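Local coordinates for coelenterazine-binding protein with bound coelenterazine (Renilla muelleri, PDB 2HPS) that binds the luciferin coelenterazine and, when calcium is bound, probably makes it available to react with luciferase and oxygen, at residues T18-V23 / E79-N84; P122-F127 / I141-T146; F127-A130 / T136-K139. One frame throughout, in Å; residues are numbered along the deposited sequence. Where two conformers were deposited one is given.

Contact 1 (T18-V23 / E79-N84). With CTZ (c2-hydroxy-coelenterazine), chain B.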
loop_
_atom_site.group_PDB
_atom_site.type_symbol
_atom_site.label_atom_id
_atom_site.label_comp_id
_atom_site.label_asym_id
_atom_site.label_seq_id
_atom_site.Cartn_x
_atom_site.Cartn_y
_atom_site.Cartn_z
ATOM N N THR A 18 2.459 -10.017 1.033
ATOM C CA THR A 18 1.723 -9.471 2.172
ATOM C C THR A 18 0.781 -8.365 1.664
ATOM O O THR A 18 -0.404 -8.323 2.012
ATOM C CB THR A 18 2.723 -8.962 3.214
ATOM O OG1 THR A 18 3.562 -10.070 3.609
ATOM C CG2 THR A 18 2.005 -8.425 4.447
ATOM N N ARG A 19 1.312 -7.535 0.781
ATOM C CA ARG A 19 0.543 -6.455 0.153
ATOM C C ARG A 19 -0.601 -7.044 -0.682
ATOM O O ARG A 19 -1.736 -6.595 -0.608
ATOM C CB ARG A 19 1.472 -5.641 -0.749
ATOM C CG ARG A 19 0.777 -4.564 -1.554
ATOM C CD ARG A 19 1.800 -3.885 -2.468
ATOM N NE ARG A 19 1.135 -3.144 -3.549
ATOM C CZ ARG A 19 1.716 -2.794 -4.699
ATOM N NH1 ARG A 19 2.996 -3.087 -4.945
ATOM N NH2 ARG A 19 1.019 -2.123 -5.601
HETATM N N MSE A 20 -0.300 -8.070 -1.464
HETATM C CA MSE A 20 -1.302 -8.611 -2.357
HETATM C C MSE A 20 -2.404 -9.330 -1.609
HETATM O O MSE A 20 -3.567 -9.339 -2.053
HETATM C CB MSE A 20 -0.657 -9.511 -3.401
HETATM C CG MSE A 20 0.278 -8.784 -4.356
HETATM SE SE MSE A 20 -0.692 -7.451 -5.404
HETATM C CE MSE A 20 -0.422 -5.851 -4.536
ATOM N N GLN A 21 -2.062 -9.903 -0.452
ATOM C CA GLN A 21 -3.052 -10.595 0.348
ATOM C C GLN A 21 -4.112 -9.625 0.852
ATOM O O GLN A 21 -5.245 -10.038 1.108
ATOM C CB GLN A 21 -2.438 -11.386 1.508
ATOM C CG GLN A 21 -1.858 -12.695 1.035
ATOM C CD GLN A 21 -1.892 -13.824 2.054
ATOM O OE1 GLN A 21 -2.174 -13.635 3.241
ATOM N NE2 GLN A 21 -1.595 -15.010 1.577
ATOM N N ARG A 22 -3.753 -8.343 0.964
ATOM C CA ARG A 22 -4.712 -7.309 1.338
ATOM C C ARG A 22 -5.755 -7.073 0.253
ATOM O O ARG A 22 -6.853 -6.586 0.545
ATOM C CB ARG A 22 -4.003 -5.990 1.700
ATOM C CG ARG A 22 -3.099 -6.100 2.932
ATOM C CD ARG A 22 -3.875 -6.556 4.166
ATOM N NE ARG A 22 -5.109 -5.783 4.341
ATOM C CZ ARG A 22 -6.075 -6.092 5.206
ATOM N NH1 ARG A 22 -7.161 -5.338 5.273
ATOM N NH2 ARG A 22 -5.956 -7.151 6.006
ATOM N N VAL A 23 -5.423 -7.432 -0.982
ATOM C CA VAL A 23 -6.354 -7.298 -2.092
ATOM C C VAL A 23 -7.333 -8.490 -2.086
ATOM O O VAL A 23 -8.469 -8.392 -2.553
ATOM C CB VAL A 23 -5.592 -7.139 -3.438
ATOM C CG1 VAL A 23 -6.568 -6.874 -4.610
ATOM C CG2 VAL A 23 -4.568 -6.001 -3.355
ATOM N N GLU A 79 0.388 -14.942 -5.156
ATOM C CA GLU A 79 1.841 -15.018 -5.384
ATOM C C GLU A 79 2.234 -14.622 -6.814
ATOM O O GLU A 79 3.303 -14.026 -7.001
ATOM C CB GLU A 79 2.485 -16.348 -4.909
ATOM C CG GLU A 79 4.034 -16.506 -5.154
ATOM C CD GLU A 79 4.978 -15.497 -4.424
ATOM O OE1 GLU A 79 6.200 -15.514 -4.723
ATOM O OE2 GLU A 79 4.548 -14.704 -3.551
ATOM N N GLU A 80 1.379 -14.907 -7.802
ATOM C CA GLU A 80 1.649 -14.445 -9.174
ATOM C C GLU A 80 1.646 -12.908 -9.238
ATOM O O GLU A 80 2.531 -12.306 -9.864
ATOM C CB GLU A 80 0.657 -15.024 -10.181
ATOM C CG GLU A 80 0.972 -14.685 -11.641
ATOM C CD GLU A 80 0.078 -15.422 -12.638
ATOM O OE1 GLU A 80 -0.297 -16.584 -12.368
ATOM O OE2 GLU A 80 -0.243 -14.844 -13.693
ATOM N N ALA A 81 0.668 -12.288 -8.580
ATOM C CA ALA A 81 0.619 -10.825 -8.495
ATOM C C ALA A 81 1.832 -10.268 -7.747
ATOM O O ALA A 81 2.377 -9.225 -8.135
ATOM C CB ALA A 81 -0.680 -10.369 -7.832
ATOM N N ALA A 82 2.254 -10.963 -6.684
ATOM C CA ALA A 82 3.458 -10.573 -5.939
ATOM C C ALA A 82 4.714 -10.595 -6.825
ATOM O O ALA A 82 5.518 -9.673 -6.805
ATOM C CB ALA A 82 3.646 -11.451 -4.683
ATOM N N VAL A 83 4.866 -11.643 -7.629
ATOM C CA VAL A 83 5.976 -11.707 -8.564
ATOM C C VAL A 83 5.936 -10.521 -9.551
ATOM O O VAL A 83 6.961 -9.903 -9.831
ATOM C CB VAL A 83 6.002 -13.073 -9.307
ATOM C CG1 VAL A 83 6.902 -12.989 -10.493
ATOM C CG2 VAL A 83 6.465 -14.209 -8.340
ATOM N N ASN A 84 4.750 -10.216 -10.062
ATOM C CA ASN A 84 4.582 -9.085 -10.986
ATOM C C ASN A 84 4.982 -7.759 -10.332
ATOM O O ASN A 84 5.656 -6.940 -10.959
ATOM C CB ASN A 84 3.154 -9.022 -11.503
ATOM C CG ASN A 84 2.811 -10.189 -12.429
ATOM O OD1 ASN A 84 3.698 -10.823 -13.010
ATOM N ND2 ASN A 84 1.525 -10.456 -12.576
HETATM N N1 CTZ B . -3.068 -0.620 2.369
HETATM C C2 CTZ B . -4.180 -1.282 1.949
HETATM C C3 CTZ B . -4.399 -2.260 3.017
HETATM N N4 CTZ B . -3.482 -2.141 3.973
HETATM C C5 CTZ B . -3.293 -2.824 5.122
HETATM C C6 CTZ B . -2.204 -2.486 5.930
HETATM N N7 CTZ B . -1.358 -1.493 5.582
HETATM C C8 CTZ B . -1.527 -0.784 4.444
HETATM C C9 CTZ B . -2.666 -1.150 3.569
HETATM C C10 CTZ B . -4.950 -1.039 0.673
HETATM C C11 CTZ B . -4.009 -1.349 -0.464
HETATM C C12 CTZ B . -3.567 -0.318 -1.290
HETATM C C13 CTZ B . -2.689 -0.567 -2.338
HETATM C C14 CTZ B . -2.260 -1.881 -2.553
HETATM C C15 CTZ B . -2.692 -2.924 -1.721
HETATM C C16 CTZ B . -3.572 -2.659 -0.669
HETATM O O17 CTZ B . -1.400 -2.127 -3.573
HETATM O O18 CTZ B . -5.343 -3.142 3.058
HETATM C C19 CTZ B . -2.003 -3.206 7.208
HETATM C C20 CTZ B . -2.302 -4.564 7.340
HETATM C C21 CTZ B . -2.113 -5.206 8.561
HETATM C C22 CTZ B . -1.638 -4.486 9.667
HETATM C C23 CTZ B . -1.352 -3.133 9.554
HETATM C C24 CTZ B . -1.538 -2.489 8.325
HETATM O O25 CTZ B . -1.470 -5.140 10.849
HETATM C C26 CTZ B . -0.585 0.323 4.004
HETATM C C27 CTZ B . -1.008 1.613 4.658
HETATM C C28 CTZ B . -1.501 2.680 3.909
HETATM C C29 CTZ B . -1.875 3.857 4.558
HETATM C C30 CTZ B . -1.768 3.949 5.954
HETATM C C31 CTZ B . -1.262 2.886 6.701
HETATM C C32 CTZ B . -0.874 1.714 6.047
#
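Met20 meets Ala81 and Ala82 where helix 6-21 leans on helix 78-91, while the arginines before and after it reach the bound coelenterazine. A chi1 of 175° throws CG of Arg19 to the far side of its N, and the chain then runs extended, a shape that carries the guanidinium to the ligand's phenol. NE gives O17 a nearly straight hydrogen bond of 2.7 Å, and O17 lies near the guanidinium plane, at its edge. NH2 adds a weak bond to the same O17 at 3.2 Å. Tyr36 OH hydrogen-bonds both Arg19 NH2 and the ligand, a second-shell partner that helps to place the guanidinium.

Met20, present as selenomethionine, bends at chi2 and chi3 (chi2 -63°), which lays SE alongside Ala81. SE comes within 3.8 Å of Ala81 CB, and Met20 CG lies 4.3 Å from Ala82 CB. Two methyl-only residues suit this place, since a long, pliant chain can settle against them, and Leu68 of helix 51-68 also touches Met20.

Arg22 folds back so that NE hydrogen-bonds the ligand carbonyl O18 at 2.9 Å, with an N-H...O angle of 166°. O18 lies in the guanidinium plane, whereas C20 of a ligand phenol stands over one face; NH2 is engaged in a salt bridge with Asp134. A leucine here would probably leave O18 without this donor and Asp134 without its mate. Val23 adds an apolar touch, CG2 4.0 Å from C15 of the ligand.

The result is an apolar helix-helix seam behind a cationic pocket wall, whose charge probably draws electron density toward the ligand's carbonyl oxygen.

Contact 2 (P122-F127 / I141-T146). With CTZ (c2-hydroxy-coelenterazine), chain B.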
loop_
_atom_site.group_PDB
_atom_site.type_symbol
_atom_site.label_atom_id
_atom_site.label_comp_id
_atom_site.label_asym_id
_atom_site.label_seq_id
_atom_site.Cartn_x
_atom_site.Cartn_y
_atom_site.Cartn_z
ATOM N N PRO A 122 -6.007 9.235 15.314
ATOM C CA PRO A 122 -7.409 9.108 14.893
ATOM C C PRO A 122 -7.594 9.116 13.368
ATOM O O PRO A 122 -8.350 8.302 12.833
ATOM C CB PRO A 122 -8.070 10.337 15.526
ATOM C CG PRO A 122 -7.282 10.542 16.779
ATOM C CD PRO A 122 -5.855 10.266 16.369
ATOM N N GLU A 123 -6.897 10.014 12.678
ATOM C CA GLU A 123 -6.997 10.094 11.213
ATOM C C GLU A 123 -6.542 8.806 10.517
ATOM O O GLU A 123 -7.230 8.255 9.640
ATOM C CB GLU A 123 -6.141 11.252 10.697
ATOM C CG GLU A 123 -6.790 12.603 10.921
ATOM C CD GLU A 123 -5.884 13.746 10.511
ATOM O OE1 GLU A 123 -4.701 13.766 10.925
ATOM O OE2 GLU A 123 -6.360 14.618 9.763
ATOM N N PHE A 124 -5.363 8.362 10.927
ATOM C CA PHE A 124 -4.679 7.194 10.382
ATOM C C PHE A 124 -5.502 5.933 10.644
ATOM O O PHE A 124 -5.743 5.147 9.729
ATOM C CB PHE A 124 -3.331 7.126 11.075
ATOM C CG PHE A 124 -2.446 6.003 10.635
ATOM C CD1 PHE A 124 -1.370 6.250 9.770
ATOM C CD2 PHE A 124 -2.620 4.715 11.147
ATOM C CE1 PHE A 124 -0.501 5.203 9.396
ATOM C CE2 PHE A 124 -1.762 3.675 10.776
ATOM C CZ PHE A 124 -0.706 3.918 9.917
ATOM N N LYS A 125 -5.960 5.763 11.881
ATOM C CA LYS A 125 -6.786 4.598 12.243
ATOM C C LYS A 125 -8.105 4.543 11.457
ATOM O O LYS A 125 -8.499 3.462 10.978
ATOM C CB LYS A 125 -7.040 4.588 13.754
ATOM C CG LYS A 125 -7.838 3.395 14.294
ATOM C CD LYS A 125 -8.030 3.540 15.822
ATOM C CE LYS A 125 -8.946 2.460 16.418
ATOM N NZ LYS A 125 -10.382 2.641 15.994
ATOM N N ALA A 126 -8.776 5.689 11.310
ATOM C CA ALA A 126 -10.041 5.753 10.555
ATOM C C ALA A 126 -9.826 5.345 9.103
ATOM O O ALA A 126 -10.623 4.576 8.530
ATOM C CB ALA A 126 -10.654 7.155 10.628
ATOM N N PHE A 127 -8.733 5.835 8.519
ATOM C CA PHE A 127 -8.413 5.503 7.132
ATOM C C PHE A 127 -8.064 4.018 6.964
ATOM O O PHE A 127 -8.615 3.316 6.106
ATOM C CB PHE A 127 -7.290 6.395 6.583
ATOM C CG PHE A 127 -6.875 6.034 5.181
ATOM C CD1 PHE A 127 -7.504 6.617 4.086
ATOM C CD2 PHE A 127 -5.882 5.079 4.957
ATOM C CE1 PHE A 127 -7.138 6.268 2.792
ATOM C CE2 PHE A 127 -5.503 4.728 3.667
ATOM C CZ PHE A 127 -6.143 5.323 2.586
ATOM N N ILE A 141 -3.319 0.537 15.437
ATOM C CA ILE A 141 -2.582 1.422 16.339
ATOM C C ILE A 141 -1.112 1.012 16.398
ATOM O O ILE A 141 -0.223 1.864 16.442
ATOM C CB ILE A 141 -3.241 1.439 17.738
ATOM C CG1 ILE A 141 -4.619 2.098 17.626
ATOM C CG2 ILE A 141 -2.342 2.184 18.746
ATOM C CD1 ILE A 141 -5.535 1.913 18.820
ATOM N N THR A 142 -0.854 -0.293 16.387
ATOM C CA THR A 142 0.511 -0.801 16.276
ATOM C C THR A 142 1.195 -0.249 15.031
ATOM O O THR A 142 2.350 0.186 15.089
ATOM C CB THR A 142 0.550 -2.343 16.271
ATOM O OG1 THR A 142 0.171 -2.824 17.569
ATOM C CG2 THR A 142 1.938 -2.846 15.911
ATOM N N CYS A 143 0.466 -0.268 13.911
ATOM C CA CYS A 143 0.982 0.213 12.641
ATOM C C CYS A 143 1.361 1.713 12.728
ATOM O O CYS A 143 2.493 2.115 12.354
ATOM C CB CYS A 143 -0.047 -0.055 11.529
ATOM S SG CYS A 143 0.528 0.359 9.853
ATOM N N PHE A 144 0.432 2.520 13.236
ATOM C CA PHE A 144 0.678 3.951 13.448
ATOM C C PHE A 144 1.922 4.159 14.303
ATOM O O PHE A 144 2.803 4.958 13.955
ATOM C CB PHE A 144 -0.501 4.619 14.163
ATOM C CG PHE A 144 -0.251 6.077 14.489
ATOM C CD1 PHE A 144 -0.496 7.074 13.540
ATOM C CD2 PHE A 144 0.294 6.447 15.728
ATOM C CE1 PHE A 144 -0.231 8.427 13.819
ATOM C CE2 PHE A 144 0.564 7.800 16.021
ATOM C CZ PHE A 144 0.294 8.787 15.070
ATOM N N ASN A 145 1.966 3.465 15.446
ATOM C CA ASN A 145 3.069 3.655 16.392
ATOM C C ASN A 145 4.445 3.405 15.767
ATOM O O ASN A 145 5.393 4.149 16.003
ATOM C CB ASN A 145 2.856 2.762 17.615
ATOM C CG ASN A 145 3.863 3.044 18.724
ATOM O OD1 ASN A 145 3.980 4.191 19.183
ATOM N ND2 ASN A 145 4.594 2.005 19.152
ATOM N N THR A 146 4.550 2.363 14.948
ATOM C CA THR A 146 5.790 2.062 14.261
ATOM C C THR A 146 6.128 3.107 13.175
ATOM O O THR A 146 7.274 3.558 13.066
ATOM C CB THR A 146 5.781 0.617 13.678
ATOM O OG1 THR A 146 5.565 -0.350 14.738
ATOM C CG2 THR A 146 7.107 0.329 12.956
HETATM N N1 CTZ B . -3.068 -0.620 2.369
HETATM C C2 CTZ B . -4.180 -1.282 1.949
HETATM C C3 CTZ B . -4.399 -2.260 3.017
HETATM N N4 CTZ B . -3.482 -2.141 3.973
HETATM C C5 CTZ B . -3.293 -2.824 5.122
HETATM C C6 CTZ B . -2.204 -2.486 5.930
HETATM N N7 CTZ B . -1.358 -1.493 5.582
HETATM C C8 CTZ B . -1.527 -0.784 4.444
HETATM C C9 CTZ B . -2.666 -1.150 3.569
HETATM C C10 CTZ B . -4.950 -1.039 0.673
HETATM C C11 CTZ B . -4.009 -1.349 -0.464
HETATM C C12 CTZ B . -3.567 -0.318 -1.290
HETATM C C13 CTZ B . -2.689 -0.567 -2.338
HETATM C C14 CTZ B . -2.260 -1.881 -2.553
HETATM C C15 CTZ B . -2.692 -2.924 -1.721
HETATM C C16 CTZ B . -3.572 -2.659 -0.669
HETATM O O17 CTZ B . -1.400 -2.127 -3.573
HETATM O O18 CTZ B . -5.343 -3.142 3.058
HETATM C C19 CTZ B . -2.003 -3.206 7.208
HETATM C C20 CTZ B . -2.302 -4.564 7.340
HETATM C C21 CTZ B . -2.113 -5.206 8.561
HETATM C C22 CTZ B . -1.638 -4.486 9.667
HETATM C C23 CTZ B . -1.352 -3.133 9.554
HETATM C C24 CTZ B . -1.538 -2.489 8.325
HETATM O O25 CTZ B . -1.470 -5.140 10.849
HETATM C C26 CTZ B . -0.585 0.323 4.004
HETATM C C27 CTZ B . -1.008 1.613 4.658
HETATM C C28 CTZ B . -1.501 2.680 3.909
HETATM C C29 CTZ B . -1.875 3.857 4.558
HETATM C C30 CTZ B . -1.768 3.949 5.954
HETATM C C31 CTZ B . -1.262 2.886 6.701
HETATM C C32 CTZ B . -0.874 1.714 6.047
#
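Phe144 turns a ring edge onto the face of Phe124, giving a T-shaped stack with centroids 5.4 Å apart and planes at 76°. The touching edge atom is Phe144 CD1, which sits 3.7 Å from Phe124 CG and is displaced toward the rim of that face. Phe144 CB rides over the same ring at 4.0 Å from its centroid, a CH-pi contact. At the ring's edge, in its plane, stands Cys143: SG approaches Phe124 CZ to 3.8 Å, a sulfur-aromatic contact well suited to a small, polarisable side chain.

With CG anti to the backbone N (chi1 -179°), Phe124 projects between the second helix and the ligand. Its CZ lies 3.4 Å from C31 of the benzyl ring of coelenterazine, while Cys143 SG packs 3.8 Å from C24 of a phenol ring. Phe127, one turn on, adds CE2 at 3.8 Å from C29 of that benzyl ring, so two phenylalanine rings and a cysteine sulfur give this part of the pocket an apolar lining.

Farther out, the stem of Lys125 lies across Ile141, CD to CG1 4.1 Å. Its ammonium group is held by Gln129 OE1 and by a salt bridge to Asp137, so its methylenes can cross an apolar partner while the charge stays paired.

Ile155 of strand 154-156 touches both Phe124 and Phe144, and helices 102-111 and 33-47 back Phe127. This is the packing of an EF-hand pair: the exiting helix of the third hand, which bears the probable calcium ligand Glu123, meets the entering helix of the fourth, which leads toward Asp148 of the next probable calcium site.

Contact 3 (F127-A130 / T136-K139). With CTZ (c2-hydroxy-coelenterazine), chain B.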
loop_
_atom_site.group_PDB
_atom_site.type_symbol
_atom_site.label_atom_id
_atom_site.label_comp_id
_atom_site.label_asym_id
_atom_site.label_seq_id
_atom_site.Cartn_x
_atom_site.Cartn_y
_atom_site.Cartn_z
ATOM N N PHE A 127 -8.733 5.835 8.519
ATOM C CA PHE A 127 -8.413 5.503 7.132
ATOM C C PHE A 127 -8.064 4.018 6.964
ATOM O O PHE A 127 -8.615 3.316 6.106
ATOM C CB PHE A 127 -7.290 6.395 6.583
ATOM C CG PHE A 127 -6.875 6.034 5.181
ATOM C CD1 PHE A 127 -7.504 6.617 4.086
ATOM C CD2 PHE A 127 -5.882 5.079 4.957
ATOM C CE1 PHE A 127 -7.138 6.268 2.792
ATOM C CE2 PHE A 127 -5.503 4.728 3.667
ATOM C CZ PHE A 127 -6.143 5.323 2.586
ATOM N N LEU A 128 -7.158 3.536 7.804
ATOM C CA LEU A 128 -6.700 2.165 7.700
ATOM C C LEU A 128 -7.832 1.158 7.920
ATOM O O LEU A 128 -7.907 0.144 7.234
ATOM C CB LEU A 128 -5.548 1.917 8.676
ATOM C CG LEU A 128 -4.937 0.530 8.582
ATOM C CD1 LEU A 128 -4.475 0.220 7.136
ATOM C CD2 LEU A 128 -3.765 0.437 9.564
ATOM N N GLN A 129 -8.726 1.451 8.868
ATOM C CA GLN A 129 -9.855 0.550 9.130
ATOM C C GLN A 129 -10.993 0.684 8.111
ATOM O O GLN A 129 -11.877 -0.177 8.046
ATOM C CB GLN A 129 -10.355 0.730 10.551
ATOM C CG GLN A 129 -9.308 0.240 11.567
ATOM C CD GLN A 129 -9.818 0.318 12.984
ATOM O OE1 GLN A 129 -10.438 1.313 13.363
ATOM N NE2 GLN A 129 -9.580 -0.731 13.768
ATOM N N ALA A 130 -10.982 1.758 7.333
ATOM C CA ALA A 130 -11.901 1.867 6.197
ATOM C C ALA A 130 -11.406 1.006 5.045
ATOM O O ALA A 130 -12.182 0.250 4.451
ATOM C CB ALA A 130 -12.074 3.324 5.766
ATOM N N THR A 136 -8.129 -5.094 13.455
ATOM C CA THR A 136 -8.408 -4.723 14.848
ATOM C C THR A 136 -7.803 -3.364 15.183
ATOM O O THR A 136 -6.821 -2.929 14.558
ATOM C CB THR A 136 -7.806 -5.742 15.838
ATOM O OG1 THR A 136 -6.394 -5.821 15.643
ATOM C CG2 THR A 136 -8.401 -7.130 15.625
ATOM N N ASP A 137 -8.355 -2.721 16.211
ATOM C CA ASP A 137 -7.751 -1.488 16.740
ATOM C C ASP A 137 -6.273 -1.704 17.098
ATOM O O ASP A 137 -5.425 -0.866 16.784
ATOM C CB ASP A 137 -8.529 -0.973 17.959
ATOM C CG ASP A 137 -9.961 -0.608 17.645
ATOM O OD1 ASP A 137 -10.350 -0.473 16.466
ATOM O OD2 ASP A 137 -10.741 -0.445 18.617
ATOM N N ASP A 138 -5.959 -2.840 17.725
ATOM C CA ASP A 138 -4.583 -3.182 18.057
ATOM C C ASP A 138 -3.694 -3.138 16.818
ATOM O O ASP A 138 -2.672 -2.478 16.829
ATOM C CB ASP A 138 -4.483 -4.554 18.741
ATOM C CG ASP A 138 -3.046 -4.985 18.943
ATOM O OD1 ASP A 138 -2.286 -4.237 19.590
ATOM O OD2 ASP A 138 -2.654 -6.060 18.444
ATOM N N LYS A 139 -4.103 -3.807 15.735
ATOM C CA LYS A 139 -3.302 -3.780 14.524
ATOM C C LYS A 139 -3.127 -2.388 13.940
ATOM O O LYS A 139 -2.024 -2.034 13.513
ATOM C CB LYS A 139 -3.838 -4.761 13.467
ATOM C CG LYS A 139 -3.558 -6.215 13.848
ATOM C CD LYS A 139 -4.131 -7.173 12.804
ATOM C CE LYS A 139 -4.382 -8.584 13.388
ATOM N NZ LYS A 139 -3.231 -9.103 14.177
HETATM N N1 CTZ B . -3.068 -0.620 2.369
HETATM C C2 CTZ B . -4.180 -1.282 1.949
HETATM C C3 CTZ B . -4.399 -2.260 3.017
HETATM N N4 CTZ B . -3.482 -2.141 3.973
HETATM C C5 CTZ B . -3.293 -2.824 5.122
HETATM C C6 CTZ B . -2.204 -2.486 5.930
HETATM N N7 CTZ B . -1.358 -1.493 5.582
HETATM C C8 CTZ B . -1.527 -0.784 4.444
HETATM C C9 CTZ B . -2.666 -1.150 3.569
HETATM C C10 CTZ B . -4.950 -1.039 0.673
HETATM C C11 CTZ B . -4.009 -1.349 -0.464
HETATM C C12 CTZ B . -3.567 -0.318 -1.290
HETATM C C13 CTZ B . -2.689 -0.567 -2.338
HETATM C C14 CTZ B . -2.260 -1.881 -2.553
HETATM C C15 CTZ B . -2.692 -2.924 -1.721
HETATM C C16 CTZ B . -3.572 -2.659 -0.669
HETATM O O17 CTZ B . -1.400 -2.127 -3.573
HETATM O O18 CTZ B . -5.343 -3.142 3.058
HETATM C C19 CTZ B . -2.003 -3.206 7.208
HETATM C C20 CTZ B . -2.302 -4.564 7.340
HETATM C C21 CTZ B . -2.113 -5.206 8.561
HETATM C C22 CTZ B . -1.638 -4.486 9.667
HETATM C C23 CTZ B . -1.352 -3.133 9.554
HETATM C C24 CTZ B . -1.538 -2.489 8.325
HETATM O O25 CTZ B . -1.470 -5.140 10.849
HETATM C C26 CTZ B . -0.585 0.323 4.004
HETATM C C27 CTZ B . -1.008 1.613 4.658
HETATM C C28 CTZ B . -1.501 2.680 3.909
HETATM C C29 CTZ B . -1.875 3.857 4.558
HETATM C C30 CTZ B . -1.768 3.949 5.954
HETATM C C31 CTZ B . -1.262 2.886 6.701
HETATM C C32 CTZ B . -0.874 1.714 6.047
#
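The backbones of Gln129 and Thr136 come nearest, CA atoms 7.9 Å apart, where the chain leaves helix 121-131 and, after a short link, enters helix 137-147. The turn joins the third EF-hand to the fourth, and Thr136 is the N-cap of the new helix: its OG1 accepts from Lys139 N at 3.1 Å. Threonine fits because its short hydroxyl can fold back onto a backbone N-H of the first turn.

The contact across the turn is carried by Gln129. Beyond CG its chain is extended, long enough to span the gap between the helices, and NE2 donates to Asp137 OD1 at 2.8 Å with an N-H...O angle of 170°. OD1 lies in the amide plane and receives the proton on its anti lone pair, away from OD2, although the amide and carboxylate planes are turned 52° apart. NE2 also bonds Leu135 O, and the Lys125 ammonium group holds the amide oxygen as well as the carboxylate, so both ends of the amide are engaged and its rotation is fixed. Asp137, in the first turn, probably also gains from the positive end of the helix dipole.

Beneath these polar surface bonds the segments line the ligand pocket. Leu128 swings CG opposite its own N (chi1 -176°), which drops the isobutyl group onto coelenterazine, with CD1 3.7 Å from C6 and CD2 3.9 Å from C24. From the other segment, the aliphatic stem of Lys139 flanks a ligand phenol, its CB 3.6 Å from O25.

From the N terminus, contact 1 closes first: residues 18-23 return to 79-84 after a long, mostly helical excursion, tying the first EF-hand to the second. It is complete before contact 2 opens, so the two stand in series, on opposite sides of the chain's centre. Contacts 2 and 3 both join helices 121-131 and 137-147. The short turn closed by 127-130 and 136-139 falls within the wider loop from 122-127 to 141-146, and the two share Phe127; the Lys125-Asp137 salt bridge runs from one to the other. Contact 1 touches neither, yet all three meet coelenterazine, which therefore links the N-terminal hands to the C-terminal pair.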